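Local coordinates for protein sgbp-b (Bacteroides uniformis, PDB 7K44) that probably binds xyloglucan at the cell surface as a surface glycan-binding protein of a complex xyloglucan utilization locus, at residues N209-Y214 / D356-Q361; L285-F290 / F301-K306; L360-P365 / I373-D378. All coordinates share one frame; numbering follows the deposited sequence.

Interaction 1 (N209-Y214 / D356-Q361); sequences NIVLNY and DELALQ. With CA (calcium ion), chain B.
Leu212, which meets Leu358 across the contact, also lies over one face of the Tyr214 ring, its CG 4.1 Å above the ring plane and displaced toward the rim. The hydroxyl of Tyr214 is hydrogen-bonded to Asn263 OD1, and ND2 of the same residue reaches the backbone oxygen of Leu358. Between the two segments the touch is purely aliphatic and light. Leu358 has CG anti to its backbone N (chi1 -169°), which carries CD1 across to Val211 CG2 at 4.0 Å, the two side chains meeting at about a right angle; the same CD1 is 4.5 Å from Leu212 CD2. All three residues are buried, and Trp267 and Ile269 pack on Val211 from loops. Directly after Leu212 the chain reaches the metal: Asn213 O binds calcium at 2.4 Å, and the remaining protein ligands are Asp215, Asp241, Lys243 and Asp378. The side chain of Asn213 is instead tied to Asn216 and Ile217. Val211 and Leu212 both face Phe380 in a classic beta bulge, where the chain turns a corner, so a bulged strand here joins the hydrophobic interior of a beta sandwich to its calcium site.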
loop_
_atom_site.group_PDB
_atom_site.type_symbol
_atom_site.label_atom_id
_atom_site.label_comp_id
_atom_site.label_asym_id
_atom_site.label_seq_id
_atom_site.Cartn_x
_atom_site.Cartn_y
_atom_site.Cartn_z
ATOM N N ASN A 209 -18.832 -4.418 4.054
ATOM C CA ASN A 209 -18.373 -4.584 5.423
ATOM C C ASN A 209 -18.323 -3.277 6.201
ATOM O O ASN A 209 -17.891 -3.275 7.357
ATOM C CB ASN A 209 -16.996 -5.248 5.437
ATOM C CG ASN A 209 -17.029 -6.652 4.876
ATOM O OD1 ASN A 209 -17.366 -6.851 3.701
ATOM N ND2 ASN A 209 -16.684 -7.631 5.704
ATOM N N ILE A 210 -18.788 -2.176 5.603
ATOM C CA ILE A 210 -18.808 -0.878 6.269
ATOM C C ILE A 210 -19.861 -0.877 7.369
ATOM O O ILE A 210 -21.014 -1.278 7.146
ATOM C CB ILE A 210 -19.090 0.225 5.236
ATOM C CG1 ILE A 210 -17.865 0.466 4.357
ATOM C CG2 ILE A 210 -19.512 1.527 5.923
ATOM C CD1 ILE A 210 -16.746 1.238 5.066
ATOM N N VAL A 211 -19.462 -0.434 8.566
ATOM C CA VAL A 211 -20.374 -0.282 9.700
ATOM C C VAL A 211 -20.658 1.176 10.038
ATOM O O VAL A 211 -21.616 1.453 10.787
ATOM C CB VAL A 211 -19.885 -1.048 10.948
ATOM C CG1 VAL A 211 -19.679 -2.515 10.610
ATOM C CG2 VAL A 211 -18.597 -0.431 11.501
ATOM N N LEU A 212 -19.866 2.111 9.521
ATOM C CA LEU A 212 -20.077 3.533 9.784
ATOM C C LEU A 212 -19.363 4.322 8.703
ATOM O O LEU A 212 -18.140 4.215 8.560
ATOM C CB LEU A 212 -19.525 3.920 11.153
ATOM C CG LEU A 212 -19.515 5.423 11.457
ATOM C CD1 LEU A 212 -20.942 6.001 11.514
ATOM C CD2 LEU A 212 -18.809 5.722 12.761
ATOM N N ASN A 213 -20.117 5.125 7.951
ATOM C CA ASN A 213 -19.497 5.984 6.949
ATOM C C ASN A 213 -20.009 7.413 6.961
ATOM O O ASN A 213 -19.616 8.194 6.092
ATOM C CB ASN A 213 -19.570 5.386 5.527
ATOM C CG ASN A 213 -20.976 5.332 4.976
ATOM O OD1 ASN A 213 -21.916 5.881 5.557
ATOM N ND2 ASN A 213 -21.126 4.655 3.846
ATOM N N TYR A 214 -20.872 7.773 7.905
ATOM C CA TYR A 214 -21.394 9.130 8.053
ATOM C C TYR A 214 -22.245 9.575 6.880
ATOM O O TYR A 214 -22.591 10.765 6.786
ATOM C CB TYR A 214 -20.287 10.144 8.322
ATOM C CG TYR A 214 -19.495 9.841 9.576
ATOM C CD1 TYR A 214 -20.122 9.797 10.816
ATOM C CD2 TYR A 214 -18.131 9.627 9.516
ATOM C CE1 TYR A 214 -19.405 9.535 11.975
ATOM C CE2 TYR A 214 -17.391 9.369 10.659
ATOM C CZ TYR A 214 -18.035 9.333 11.887
ATOM O OH TYR A 214 -17.346 9.101 13.048
ATOM N N ASP A 356 -24.962 -0.494 20.106
ATOM C CA ASP A 356 -24.484 -0.277 18.745
ATOM C C ASP A 356 -23.315 0.692 18.632
ATOM O O ASP A 356 -22.867 0.957 17.508
ATOM C CB ASP A 356 -25.630 0.201 17.830
ATOM C CG ASP A 356 -26.251 1.513 18.296
ATOM O OD1 ASP A 356 -25.549 2.340 18.915
ATOM O OD2 ASP A 356 -27.463 1.721 18.066
ATOM N N GLU A 357 -22.797 1.211 19.740
ATOM C CA GLU A 357 -21.877 2.338 19.668
ATOM C C GLU A 357 -20.500 1.932 19.131
ATOM O O GLU A 357 -19.997 0.828 19.372
ATOM C CB GLU A 357 -21.712 2.978 21.042
ATOM C CG GLU A 357 -20.911 4.282 21.029
ATOM C CD GLU A 357 -20.885 4.941 22.389
ATOM O OE1 GLU A 357 -20.337 4.350 23.339
ATOM O OE2 GLU A 357 -21.439 6.055 22.521
ATOM N N LEU A 358 -19.895 2.859 18.403
ATOM C CA LEU A 358 -18.486 2.817 18.016
ATOM C C LEU A 358 -17.912 4.128 18.537
ATOM O O LEU A 358 -18.351 5.204 18.118
ATOM C CB LEU A 358 -18.379 2.710 16.496
ATOM C CG LEU A 358 -17.019 2.406 15.862
ATOM C CD1 LEU A 358 -17.196 1.914 14.428
ATOM C CD2 LEU A 358 -16.124 3.616 15.887
ATOM N N ALA A 359 -16.991 4.055 19.494
ATOM C CA ALA A 359 -16.472 5.244 20.163
ATOM C C ALA A 359 -14.961 5.387 20.011
ATOM O O ALA A 359 -14.211 4.417 20.174
ATOM C CB ALA A 359 -16.830 5.255 21.652
ATOM N N LEU A 360 -14.522 6.620 19.741
ATOM C CA LEU A 360 -13.119 7.015 19.734
ATOM C C LEU A 360 -12.974 8.242 20.617
ATOM O O LEU A 360 -13.766 9.182 20.497
ATOM C CB LEU A 360 -12.621 7.370 18.327
ATOM C CG LEU A 360 -12.673 6.309 17.230
ATOM C CD1 LEU A 360 -14.027 6.343 16.539
ATOM C CD2 LEU A 360 -11.569 6.585 16.226
ATOM N N GLN A 361 -11.983 8.246 21.507
ATOM C CA GLN A 361 -11.780 9.388 22.393
ATOM C C GLN A 361 -10.311 9.753 22.469
ATOM O O GLN A 361 -9.461 8.881 22.689
ATOM C CB GLN A 361 -12.301 9.113 23.800
ATOM C CG GLN A 361 -13.726 8.643 23.818
ATOM C CD GLN A 361 -14.256 8.442 25.219
ATOM O OE1 GLN A 361 -13.486 8.335 26.174
ATOM N NE2 GLN A 361 -15.584 8.413 25.358
HETATM CA CA CA B . -18.138 9.109 4.391
HETATM O O HOH W 1 -18.007 7.019 3.199
#

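Interaction 2 (L285-F290 / F301-K306); sequences LQFECF and FRIYLK
Leu285 and Ile303 meet as branched aliphatic side chains between two strands of facing sheets, whose axes come within 11.2 Å and whose N-to-C directions differ by 127°. A chi1 of 178° swings CG of Leu285 away from the backbone N and sends CD2 toward the other strand, where this methyl does all the touching: it is 4.2 Å from Ile303 CG2 and 4.3 Å from Leu305 CD2, so one methyl serves two residues that point inward from the same face of the second strand. Leu285 and Leu305 also mark the closest backbone approach, at 10.0 Å between their CA atoms.

The aromatic part belongs to Phe287. Its CE1 is 4.3 Å from Ile303 CD1, which approaches the ring obliquely. Ile303 is thus forked between two partners, CG2 to Leu285 and the delta methyl to the ring, while Ile336 touches it from the strand 331-337. Phe380 meets the Phe287 ring with planes inclined by about 30°, and Phe287 also touches Phe377.

Polar side chains lie on the faces of the strands turned away from the contact. Gln286 and Glu288 both reach Arg381, Glu288 by a salt bridge. On the other strand Tyr304 CE1 lies 3.7 Å above the centre of the Arg302 guanidinium, whose NH2 has a salt bridge to Glu309 and a hydrogen bond to Gln361; together these hold the group in position and limit its rotation. Lys306 makes a cation-pi contact with Phe350.

Chemically, then, the charged groups named are paired on the far sides of the strands, and the two segments meet through methyl and ring carbons alone. Such a contact depends on shape and burial instead of directional bonds.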
loop_
_atom_site.group_PDB
_atom_site.type_symbol
_atom_site.label_atom_id
_atom_site.label_comp_id
_atom_site.label_asym_id
_atom_site.label_seq_id
_atom_site.Cartn_x
_atom_site.Cartn_y
_atom_site.Cartn_z
ATOM N N LEU A 285 -11.207 -4.139 13.100
ATOM C CA LEU A 285 -11.889 -2.875 12.840
ATOM C C LEU A 285 -10.929 -1.990 12.061
ATOM O O LEU A 285 -9.820 -1.705 12.526
ATOM C CB LEU A 285 -12.310 -2.185 14.133
ATOM C CG LEU A 285 -12.994 -0.829 13.900
ATOM C CD1 LEU A 285 -14.383 -1.062 13.357
ATOM C CD2 LEU A 285 -13.051 -0.044 15.199
ATOM N N GLN A 286 -11.341 -1.564 10.867
ATOM C CA GLN A 286 -10.440 -0.912 9.936
ATOM C C GLN A 286 -11.104 0.377 9.482
ATOM O O GLN A 286 -12.327 0.421 9.315
ATOM C CB GLN A 286 -10.201 -1.855 8.756
ATOM C CG GLN A 286 -9.265 -1.370 7.688
ATOM C CD GLN A 286 -9.074 -2.430 6.620
ATOM O OE1 GLN A 286 -9.798 -2.478 5.622
ATOM N NE2 GLN A 286 -8.097 -3.308 6.837
ATOM N N PHE A 287 -10.315 1.439 9.347
ATOM C CA PHE A 287 -10.890 2.728 8.976
ATOM C C PHE A 287 -9.867 3.589 8.254
ATOM O O PHE A 287 -8.671 3.288 8.203
ATOM C CB PHE A 287 -11.468 3.451 10.202
ATOM C CG PHE A 287 -10.474 3.668 11.313
ATOM C CD1 PHE A 287 -10.246 2.681 12.268
ATOM C CD2 PHE A 287 -9.760 4.860 11.395
ATOM C CE1 PHE A 287 -9.322 2.886 13.296
ATOM C CE2 PHE A 287 -8.841 5.075 12.416
ATOM C CZ PHE A 287 -8.611 4.084 13.357
ATOM N N GLU A 288 -10.356 4.669 7.661
ATOM C CA GLU A 288 -9.489 5.613 6.977
ATOM C C GLU A 288 -9.299 6.832 7.871
ATOM O O GLU A 288 -10.239 7.279 8.545
ATOM C CB GLU A 288 -10.071 5.979 5.608
ATOM C CG GLU A 288 -9.018 5.947 4.501
ATOM C CD GLU A 288 -8.722 4.525 4.043
ATOM O OE1 GLU A 288 -7.751 4.303 3.291
ATOM O OE2 GLU A 288 -9.451 3.607 4.462
ATOM N N CYS A 289 -8.066 7.329 7.921
ATOM C CA CYS A 289 -7.707 8.447 8.787
ATOM C C CYS A 289 -6.757 9.391 8.069
ATOM O O CYS A 289 -5.800 8.953 7.418
ATOM C CB CYS A 289 -7.071 7.937 10.088
ATOM S SG CYS A 289 -6.645 9.243 11.269
ATOM N N PHE A 290 -7.035 10.685 8.162
ATOM C CA PHE A 290 -6.202 11.723 7.563
ATOM C C PHE A 290 -5.707 12.613 8.696
ATOM O O PHE A 290 -6.509 13.304 9.341
ATOM C CB PHE A 290 -7.020 12.526 6.550
ATOM C CG PHE A 290 -6.217 13.543 5.760
ATOM C CD1 PHE A 290 -5.771 14.723 6.358
ATOM C CD2 PHE A 290 -5.931 13.328 4.417
ATOM C CE1 PHE A 290 -5.040 15.667 5.623
ATOM C CE2 PHE A 290 -5.207 14.269 3.684
ATOM C CZ PHE A 290 -4.762 15.433 4.295
ATOM N N PHE A 301 -5.490 8.009 21.559
ATOM C CA PHE A 301 -6.879 7.626 21.383
ATOM C C PHE A 301 -7.167 6.347 22.142
ATOM O O PHE A 301 -6.327 5.448 22.236
ATOM C CB PHE A 301 -7.201 7.331 19.920
ATOM C CG PHE A 301 -7.446 8.540 19.102
ATOM C CD1 PHE A 301 -6.392 9.196 18.499
ATOM C CD2 PHE A 301 -8.729 9.041 18.954
ATOM C CE1 PHE A 301 -6.611 10.339 17.738
ATOM C CE2 PHE A 301 -8.949 10.172 18.188
ATOM C CZ PHE A 301 -7.893 10.818 17.588
ATOM N N ARG A 302 -8.380 6.251 22.647
ATOM C CA ARG A 302 -8.937 4.957 22.979
ATOM C C ARG A 302 -10.143 4.691 22.094
ATOM O O ARG A 302 -10.793 5.620 21.585
ATOM C CB ARG A 302 -9.290 4.830 24.459
ATOM C CG ARG A 302 -10.595 5.440 24.830
ATOM C CD ARG A 302 -10.980 4.957 26.216
ATOM N NE ARG A 302 -12.036 5.775 26.782
ATOM C CZ ARG A 302 -12.919 5.351 27.682
ATOM N NH1 ARG A 302 -12.886 4.094 28.125
ATOM N NH2 ARG A 302 -13.844 6.182 28.128
ATOM N N ILE A 303 -10.413 3.413 21.884
ATOM C CA ILE A 303 -11.514 2.947 21.060
ATOM C C ILE A 303 -12.269 1.897 21.855
ATOM O O ILE A 303 -11.658 1.048 22.510
ATOM C CB ILE A 303 -10.985 2.367 19.732
ATOM C CG1 ILE A 303 -10.160 3.430 18.992
ATOM C CG2 ILE A 303 -12.127 1.806 18.893
ATOM C CD1 ILE A 303 -9.926 3.164 17.542
ATOM N N TYR A 304 -13.595 1.963 21.841
ATOM C CA TYR A 304 -14.383 0.911 22.465
ATOM C C TYR A 304 -15.709 0.765 21.724
ATOM O O TYR A 304 -16.223 1.727 21.136
ATOM C CB TYR A 304 -14.542 1.111 23.990
ATOM C CG TYR A 304 -15.296 2.347 24.402
ATOM C CD1 TYR A 304 -14.636 3.556 24.594
ATOM C CD2 TYR A 304 -16.661 2.297 24.609
ATOM C CE1 TYR A 304 -15.352 4.704 24.972
ATOM C CE2 TYR A 304 -17.377 3.431 24.980
ATOM C CZ TYR A 304 -16.713 4.619 25.162
ATOM O OH TYR A 304 -17.433 5.733 25.521
ATOM N N LEU A 305 -16.240 -0.458 21.728
ATOM C CA LEU A 305 -17.407 -0.823 20.941
ATOM C C LEU A 305 -18.534 -1.297 21.849
ATOM O O LEU A 305 -18.298 -2.014 22.832
ATOM C CB LEU A 305 -17.080 -1.935 19.946
ATOM C CG LEU A 305 -15.849 -1.690 19.076
ATOM C CD1 LEU A 305 -15.648 -2.851 18.111
ATOM C CD2 LEU A 305 -16.033 -0.404 18.296
ATOM N N LYS A 306 -19.755 -0.897 21.495
ATOM C CA LYS A 306 -20.976 -1.292 22.208
ATOM C C LYS A 306 -20.896 -1.004 23.705
ATOM O O LYS A 306 -21.474 -1.722 24.530
ATOM C CB LYS A 306 -21.370 -2.742 21.897
ATOM C CG LYS A 306 -21.840 -2.926 20.462
ATOM C CD LYS A 306 -22.354 -4.332 20.191
ATOM C CE LYS A 306 -22.986 -4.430 18.821
ATOM N NZ LYS A 306 -23.773 -5.690 18.679
#

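Interaction 3 (L360-P365 / I373-D378); sequences LQMTNP and IEMYFD. With CA (calcium ion), chain B.
Leu360 faces Phe377 and Met362 faces Ile373 across two nearly antiparallel strands (163°) whose axes come within 11.4 Å, a spacing bridged by side chains and not by backbone bonds. Leu360 and Phe377 come from opposite directions; the CD2 methyl of Leu360 stops 3.9 Å from Phe377 CE2 and approaches the ring obliquely. Met362 is extended through its first two torsions, with CG anti to the backbone N (chi1 -170°), and so spans most of the gap. It meets Ile373 tip to tip, SD lying 3.8 Å from Ile373 CG2, and the bend at its end brings CE to 3.9 Å from Met375 SD. All five residues are buried. On the reverse face of the second strand Tyr376 OH donates a 2.6 Å hydrogen bond to Glu374 OE2, which receives it on its anti lone pair. Asp378 binds calcium with both carboxylate oxygens, OD2 at 2.5 Å, and so carries the strand from the apolar interior to the metal. Phe301 of strand 300-305 packs on both methionines, Leu261 of strand 255-264 touches Phe377, and Phe287 and Cys289 of strand 283-291 also touch that ring, placing the contact between the two sheets of the sandwich.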
loop_
_atom_site.group_PDB
_atom_site.type_symbol
_atom_site.label_atom_id
_atom_site.label_comp_id
_atom_site.label_asym_id
_atom_site.label_seq_id
_atom_site.Cartn_x
_atom_site.Cartn_y
_atom_site.Cartn_z
ATOM N N LEU A 360 -14.522 6.620 19.741
ATOM C CA LEU A 360 -13.119 7.015 19.734
ATOM C C LEU A 360 -12.974 8.242 20.617
ATOM O O LEU A 360 -13.766 9.182 20.497
ATOM C CB LEU A 360 -12.621 7.370 18.327
ATOM C CG LEU A 360 -12.673 6.309 17.230
ATOM C CD1 LEU A 360 -14.027 6.343 16.539
ATOM C CD2 LEU A 360 -11.569 6.585 16.226
ATOM N N GLN A 361 -11.983 8.246 21.507
ATOM C CA GLN A 361 -11.780 9.388 22.393
ATOM C C GLN A 361 -10.311 9.753 22.469
ATOM O O GLN A 361 -9.461 8.881 22.689
ATOM C CB GLN A 361 -12.301 9.113 23.800
ATOM C CG GLN A 361 -13.726 8.643 23.818
ATOM C CD GLN A 361 -14.256 8.442 25.219
ATOM O OE1 GLN A 361 -13.486 8.335 26.174
ATOM N NE2 GLN A 361 -15.584 8.413 25.358
ATOM N N MET A 362 -10.014 11.039 22.287
ATOM C CA MET A 362 -8.646 11.543 22.314
ATOM C C MET A 362 -8.409 12.332 23.595
ATOM O O MET A 362 -9.237 13.170 23.975
ATOM C CB MET A 362 -8.364 12.424 21.100
ATOM C CG MET A 362 -6.886 12.777 20.972
ATOM S SD MET A 362 -6.576 13.793 19.510
ATOM C CE MET A 362 -4.914 13.301 19.081
ATOM N N THR A 363 -7.291 12.052 24.258
ATOM C CA THR A 363 -6.864 12.725 25.478
ATOM C C THR A 363 -5.371 13.008 25.374
ATOM O O THR A 363 -4.697 12.539 24.455
ATOM C CB THR A 363 -7.152 11.878 26.730
ATOM O OG1 THR A 363 -6.451 10.625 26.643
ATOM C CG2 THR A 363 -8.656 11.615 26.896
ATOM N N ASN A 364 -4.843 13.786 26.321
ATOM C CA ASN A 364 -3.401 14.029 26.421
ATOM C C ASN A 364 -2.981 13.892 27.877
ATOM O O ASN A 364 -2.768 14.895 28.571
ATOM C CB ASN A 364 -3.011 15.389 25.838
ATOM C CG ASN A 364 -1.518 15.655 25.922
ATOM O OD1 ASN A 364 -0.720 14.728 26.061
ATOM N ND2 ASN A 364 -1.140 16.924 25.863
ATOM N N PRO A 365 -2.863 12.659 28.378
ATOM C CA PRO A 365 -2.455 12.426 29.777
ATOM C C PRO A 365 -0.947 12.568 29.967
ATOM O O PRO A 365 -0.253 11.633 30.366
ATOM C CB PRO A 365 -2.936 10.991 30.016
ATOM C CG PRO A 365 -2.733 10.333 28.678
ATOM C CD PRO A 365 -3.069 11.394 27.647
ATOM N N ILE A 373 -4.315 19.990 16.890
ATOM C CA ILE A 373 -4.770 18.703 16.377
ATOM C C ILE A 373 -5.704 18.950 15.202
ATOM O O ILE A 373 -6.567 19.832 15.263
ATOM C CB ILE A 373 -5.511 17.930 17.488
ATOM C CG1 ILE A 373 -4.597 17.704 18.693
ATOM C CG2 ILE A 373 -6.085 16.612 16.947
ATOM C CD1 ILE A 373 -3.337 16.891 18.390
ATOM N N GLU A 374 -5.550 18.158 14.139
ATOM C CA GLU A 374 -6.492 18.220 13.023
ATOM C C GLU A 374 -6.458 16.877 12.306
ATOM O O GLU A 374 -5.475 16.562 11.627
ATOM C CB GLU A 374 -6.147 19.365 12.069
ATOM C CG GLU A 374 -7.109 19.474 10.887
ATOM C CD GLU A 374 -6.638 20.452 9.818
ATOM O OE1 GLU A 374 -5.647 21.174 10.054
ATOM O OE2 GLU A 374 -7.248 20.479 8.728
ATOM N N MET A 375 -7.527 16.097 12.452
ATOM C CA MET A 375 -7.572 14.734 11.939
ATOM C C MET A 375 -8.985 14.439 11.466
ATOM O O MET A 375 -9.953 15.018 11.966
ATOM C CB MET A 375 -7.182 13.728 13.026
ATOM C CG MET A 375 -5.864 14.029 13.718
ATOM S SD MET A 375 -5.695 13.057 15.217
ATOM C CE MET A 375 -6.002 11.455 14.508
ATOM N N TYR A 376 -9.100 13.510 10.519
ATOM C CA TYR A 376 -10.364 13.154 9.890
ATOM C C TYR A 376 -10.486 11.639 9.820
ATOM O O TYR A 376 -9.492 10.929 9.615
ATOM C CB TYR A 376 -10.453 13.735 8.463
ATOM C CG TYR A 376 -10.193 15.222 8.411
ATOM C CD1 TYR A 376 -8.900 15.724 8.378
ATOM C CD2 TYR A 376 -11.246 16.113 8.441
ATOM C CE1 TYR A 376 -8.664 17.096 8.365
ATOM C CE2 TYR A 376 -11.024 17.482 8.411
ATOM C CZ TYR A 376 -9.732 17.961 8.385
ATOM O OH TYR A 376 -9.535 19.330 8.371
ATOM N N PHE A 377 -11.722 11.154 9.948
ATOM C CA PHE A 377 -12.013 9.729 10.050
ATOM C C PHE A 377 -13.205 9.379 9.167
ATOM O O PHE A 377 -14.180 10.140 9.093
ATOM C CB PHE A 377 -12.405 9.376 11.496
ATOM C CG PHE A 377 -11.317 9.592 12.498
ATOM C CD1 PHE A 377 -11.144 10.823 13.109
ATOM C CD2 PHE A 377 -10.466 8.548 12.839
ATOM C CE1 PHE A 377 -10.134 11.005 14.040
ATOM C CE2 PHE A 377 -9.455 8.734 13.762
ATOM C CZ PHE A 377 -9.288 9.965 14.353
ATOM N N ASP A 378 -13.163 8.202 8.541
ATOM C CA ASP A 378 -14.271 7.749 7.710
ATOM C C ASP A 378 -14.156 6.250 7.483
ATOM O O ASP A 378 -13.112 5.628 7.725
ATOM C CB ASP A 378 -14.262 8.484 6.358
ATOM C CG ASP A 378 -15.641 8.556 5.676
ATOM O OD1 ASP A 378 -16.657 7.972 6.130
ATOM O OD2 ASP A 378 -15.677 9.238 4.625
HETATM CA CA CA B . -18.138 9.109 4.391
HETATM O O HOH W 1 -18.007 7.019 3.199
#

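Interaction 1 closes the longest loop, bringing 209-214 to 356-361 across 141 intervening residues. Interaction 2, whose segments are separated by only ten residues, lies wholly within that span. Interaction 3 starts on Leu360 and Gln361, where interaction 1 ends, and closes a short loop, with seven residues between its segments, that crosses from one sheet to the other, following interaction 2 in series. All three join the same two sheets: 357-364 and 300-305 are neighbours in one, while 371-384 pairs with both 210-212 and 283-291 in the other. Probable backbone bonds from Arg302 to Gln361 and from Tyr376 to Phe290 link the contacts laterally, and the calcium ion joins interactions 1 and 3 through Asn213, Asp378 and a shared water.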